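Local structure of alpha-Amylase (Thermotoga maritima, 2B5D) at residues Glu243-Trp246 against Gly251-Gly254; Ile139-Ala144 against Lys168-His173. The protein belongs to the glycosyl hydrolase family 57 proteins, built on a parallel beta/alpha barrel-like domain with an added helical C-terminal region. One frame throughout, in Å; residues are numbered along the deposited sequence.

Contact 1 (Glu243-Trp246 against Gly251-Gly254); sequences EQVW and GYPG
W246 and Y252 meet where the 3-10 turns 243-246 and 252-254 fold against each other in the long loop that follows strand 233-236 of the glycosyl hydrolase family 57 region. In both residues CG stands beside the backbone N (chi1 -44° in W246, -54° in Y252), and the rings cross obliquely. W246 CZ3 lies at the edge of the tyrosine ring, 3.4 Å from Y252 CD1, with the ring planes inclined at 55°. V245 fills the angle between them: its CG2 sits over the centre of one indole face and lies 3.7 Å from Y252 CE1, a place suited to a compact branched side chain. The backbones are joined by Y252 N, which donates to V245 O at 3.2 Å from above the carbonyl plane. Loop residue G251 has no CB to collide with the carbonyls, and its CA lies 3.6 Å from Q244 O (a CA-H...O contact) and 3.7 Å from V245 O. Y252 OH is hydrogen-bonded to D322, and F323 of helix 309-338 and F213 of a second subunit add to the apolar packing. P253, a rigid ring at the edge of the indole, brings its CG to 3.4 Å from W246 O.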
# COMPACT_ATOMS: atom_id res chain seq x y z
N GLU A 243 26.70 4.46 22.19
CA GLU A 243 25.91 5.19 21.17
C GLU A 243 25.39 6.61 21.55
O GLU A 243 25.38 7.51 20.72
CB GLU A 243 24.70 4.32 20.80
CG GLU A 243 24.07 3.57 22.03
CD GLU A 243 24.40 2.04 22.06
OE1 GLU A 243 24.72 1.50 23.15
OE2 GLU A 243 24.31 1.38 20.99
N GLN A 244 24.93 6.78 22.79
CA GLN A 244 24.47 8.08 23.31
C GLN A 244 25.45 9.25 23.18
O GLN A 244 25.03 10.38 22.85
CB GLN A 244 23.93 7.95 24.72
CG GLN A 244 22.48 7.61 24.68
CD GLN A 244 21.84 7.44 26.02
OE1 GLN A 244 21.96 6.40 26.65
NE2 GLN A 244 21.10 8.45 26.45
N VAL A 245 26.73 9.02 23.37
CA VAL A 245 27.67 10.13 23.15
C VAL A 245 27.66 10.71 21.73
O VAL A 245 28.02 11.87 21.53
CB VAL A 245 29.08 9.90 23.77
CG1 VAL A 245 29.30 8.44 24.26
CG2 VAL A 245 30.20 10.40 22.89
N TRP A 246 27.15 9.93 20.76
CA TRP A 246 27.02 10.37 19.36
C TRP A 246 25.61 10.63 18.90
O TRP A 246 25.37 10.85 17.72
CB TRP A 246 27.65 9.35 18.45
CG TRP A 246 28.93 8.91 18.99
CD1 TRP A 246 29.26 7.66 19.35
CD2 TRP A 246 30.05 9.74 19.32
NE1 TRP A 246 30.54 7.63 19.86
CE2 TRP A 246 31.04 8.90 19.85
CE3 TRP A 246 30.30 11.12 19.22
CZ2 TRP A 246 32.29 9.38 20.26
CZ3 TRP A 246 31.54 11.59 19.62
CH2 TRP A 246 32.52 10.72 20.14
N GLY A 251 23.69 13.97 22.46
CA GLY A 251 25.15 13.95 22.46
C GLY A 251 25.77 15.06 21.67
O GLY A 251 25.08 16.00 21.26
N TYR A 252 27.06 14.97 21.43
CA TYR A 252 27.77 16.03 20.70
C TYR A 252 27.15 16.41 19.36
O TYR A 252 26.88 17.58 19.13
CB TYR A 252 29.25 15.70 20.46
CG TYR A 252 30.06 15.34 21.66
CD1 TYR A 252 30.82 14.17 21.67
CD2 TYR A 252 30.09 16.18 22.80
CE1 TYR A 252 31.60 13.84 22.77
CE2 TYR A 252 30.86 15.86 23.88
CZ TYR A 252 31.61 14.69 23.86
OH TYR A 252 32.35 14.36 24.94
N PRO A 253 26.91 15.44 18.45
CA PRO A 253 26.35 15.87 17.14
C PRO A 253 25.07 16.73 17.18
O PRO A 253 24.76 17.41 16.20
CB PRO A 253 26.12 14.54 16.41
CG PRO A 253 27.16 13.61 17.01
CD PRO A 253 27.16 13.97 18.47
N GLY A 254 24.31 16.70 18.26
CA GLY A 254 23.12 17.55 18.35
C GLY A 254 23.38 19.02 18.67
O GLY A 254 22.44 19.80 18.82

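Contact 2 (Ile139-Ala144 against Lys168-His173)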
# COMPACT_ATOMS: atom_id res chain seq x y z
N ILE A 139 42.34 -3.61 10.19
CA ILE A 139 41.08 -3.93 9.53
C ILE A 139 40.73 -5.39 9.77
O ILE A 139 41.47 -6.29 9.38
CB ILE A 139 41.17 -3.78 7.99
CG1 ILE A 139 41.83 -2.47 7.59
CG2 ILE A 139 39.84 -4.00 7.33
CD1 ILE A 139 42.26 -2.47 6.18
N VAL A 140 39.59 -5.60 10.44
CA VAL A 140 39.05 -6.89 10.71
C VAL A 140 37.97 -7.27 9.65
O VAL A 140 37.45 -6.39 8.93
CB VAL A 140 38.47 -6.90 12.12
CG1 VAL A 140 39.52 -6.34 13.11
CG2 VAL A 140 37.19 -6.10 12.20
N THR A 141 37.68 -8.56 9.52
CA THR A 141 36.68 -9.02 8.56
C THR A 141 35.32 -9.07 9.26
O THR A 141 35.21 -8.69 10.42
CB THR A 141 37.05 -10.46 7.94
OG1 THR A 141 36.07 -10.84 6.97
CG2 THR A 141 37.08 -11.53 8.98
N CYS A 142 34.31 -9.59 8.57
CA CYS A 142 33.01 -9.80 9.16
C CYS A 142 32.44 -11.08 8.55
O CYS A 142 32.94 -11.51 7.54
CB CYS A 142 32.12 -8.55 8.86
SG CYS A 142 30.49 -8.67 9.55
N ASN A 143 31.42 -11.70 9.13
CA ASN A 143 30.83 -12.83 8.42
C ASN A 143 30.32 -12.43 7.02
O ASN A 143 30.09 -11.22 6.76
CB ASN A 143 29.79 -13.60 9.25
CG ASN A 143 28.84 -12.71 10.03
OD1 ASN A 143 29.23 -11.90 10.86
ND2 ASN A 143 27.56 -12.96 9.87
N ALA A 144 30.15 -13.40 6.09
CA ALA A 144 30.23 -13.08 4.64
C ALA A 144 29.13 -12.08 4.27
O ALA A 144 29.29 -11.23 3.39
CB ALA A 144 30.07 -14.35 3.79
N LYS A 168 38.04 -15.72 3.62
CA LYS A 168 38.61 -15.84 2.28
C LYS A 168 38.40 -14.60 1.45
O LYS A 168 39.33 -14.16 0.72
CB LYS A 168 38.03 -17.05 1.56
CG LYS A 168 38.55 -18.39 2.06
CD LYS A 168 38.32 -19.49 1.00
CE LYS A 168 38.34 -20.91 1.63
NZ LYS A 168 39.42 -21.08 2.67
N ASN A 169 37.22 -13.99 1.56
CA ASN A 169 36.98 -12.75 0.83
C ASN A 169 37.92 -11.60 1.21
O ASN A 169 38.42 -10.87 0.34
CB ASN A 169 35.51 -12.31 0.89
CG ASN A 169 35.23 -11.20 -0.07
OD1 ASN A 169 35.13 -11.44 -1.27
ND2 ASN A 169 35.19 -9.96 0.43
N TYR A 170 38.15 -11.46 2.51
CA TYR A 170 39.16 -10.55 2.99
C TYR A 170 40.55 -10.86 2.44
O TYR A 170 41.27 -9.94 1.99
CB TYR A 170 39.15 -10.55 4.53
CG TYR A 170 40.14 -9.64 5.22
CD1 TYR A 170 39.71 -8.48 5.89
CD2 TYR A 170 41.50 -9.95 5.26
CE1 TYR A 170 40.62 -7.67 6.56
CE2 TYR A 170 42.43 -9.14 5.92
CZ TYR A 170 41.97 -8.01 6.59
OH TYR A 170 42.89 -7.21 7.24
N GLU A 171 40.96 -12.13 2.52
CA GLU A 171 42.25 -12.54 1.96
C GLU A 171 42.43 -12.10 0.51
O GLU A 171 43.48 -11.54 0.15
CB GLU A 171 42.44 -14.05 2.03
CG GLU A 171 42.48 -14.64 3.43
CD GLU A 171 43.00 -16.08 3.42
OE1 GLU A 171 44.24 -16.23 3.26
OE2 GLU A 171 42.17 -17.04 3.55
N LYS A 172 41.40 -12.36 -0.32
CA LYS A 172 41.36 -11.97 -1.73
C LYS A 172 41.62 -10.48 -1.95
O LYS A 172 42.46 -10.11 -2.76
CB LYS A 172 40.03 -12.38 -2.35
CG LYS A 172 39.83 -11.89 -3.81
CD LYS A 172 38.41 -12.15 -4.30
CE LYS A 172 37.50 -10.96 -3.99
NZ LYS A 172 36.12 -11.21 -4.57
N HIS A 173 40.93 -9.63 -1.21
CA HIS A 173 41.14 -8.19 -1.38
C HIS A 173 42.36 -7.67 -0.67
O HIS A 173 42.99 -6.73 -1.15
CB HIS A 173 39.94 -7.39 -0.86
CG HIS A 173 38.68 -7.59 -1.64
ND1 HIS A 173 37.55 -8.18 -1.10
CD2 HIS A 173 38.35 -7.25 -2.91
CE1 HIS A 173 36.59 -8.20 -2.00
NE2 HIS A 173 37.05 -7.66 -3.11
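Y170 reaches from helix 156-174 to I139 and T141 on strand 137-142, within a beta-alpha-beta unit whose strands 137-142 and 180-182 run parallel in the mixed sheet. The axes of the short helix and strand segments run 8.7 Å apart at 138°, a separation that a large flat side chain can bridge.

The apolar packing is almost wholly the work of this tyrosine. Its CG lies anti to the backbone N (chi1 -179°), which extends the ring from the helix along the strand. Y170 CE1 touches I139 CG2 at 3.8 Å, while nearer the root of the ring Y170 CD1 rests 3.9 Å from T141 CB, and Y170 CB is also 3.9 Å from T141 OG1. Beta-branched residues suit these strand positions: I139 offers its CG2 branch and T141 its CB to the ring. Between them V140 points to the other side of the sheet, toward T54 and S56 of strand 53-57, as alternation along a strand requires.

The polar contacts lie at the far end of the ring and at T141. Y170 OH is 2.7 Å from I139 O, and Q132 NE2 is hydrogen-bonded to both oxygens, so this buried polar cluster has its partners within the protein. Tyrosine serves here because its ring is apolar while its hydroxyl can meet a main-chain carbonyl. T141 OG1, anti to its own amide nitrogen (chi1 -178°), lies beside its carbonyl carbon, with two acceptors within weak hydrogen-bonding reach: G166 O, and C142 O at 3.3 Å from T141 OG1.

Overall arrangement
Both contacts are buried and lie within the family 57 region, but they are on opposite sides of the chain's centre, their own centres about 30 Å apart and their nearest atoms about 16 Å apart. Contact 2 joins a sheet strand to the helix that follows it, through segments separated by 23 residues, whereas contact 1 folds one loop back on itself across four. Each depends on a tyrosine, used differently: in contact 1 it packs beside a second aromatic ring and sends its hydroxyl to an acidic residue, in contact 2 it spans from helix to strand carbonyl. A second subunit adds packing to contact 1; no other chain touches contact 2.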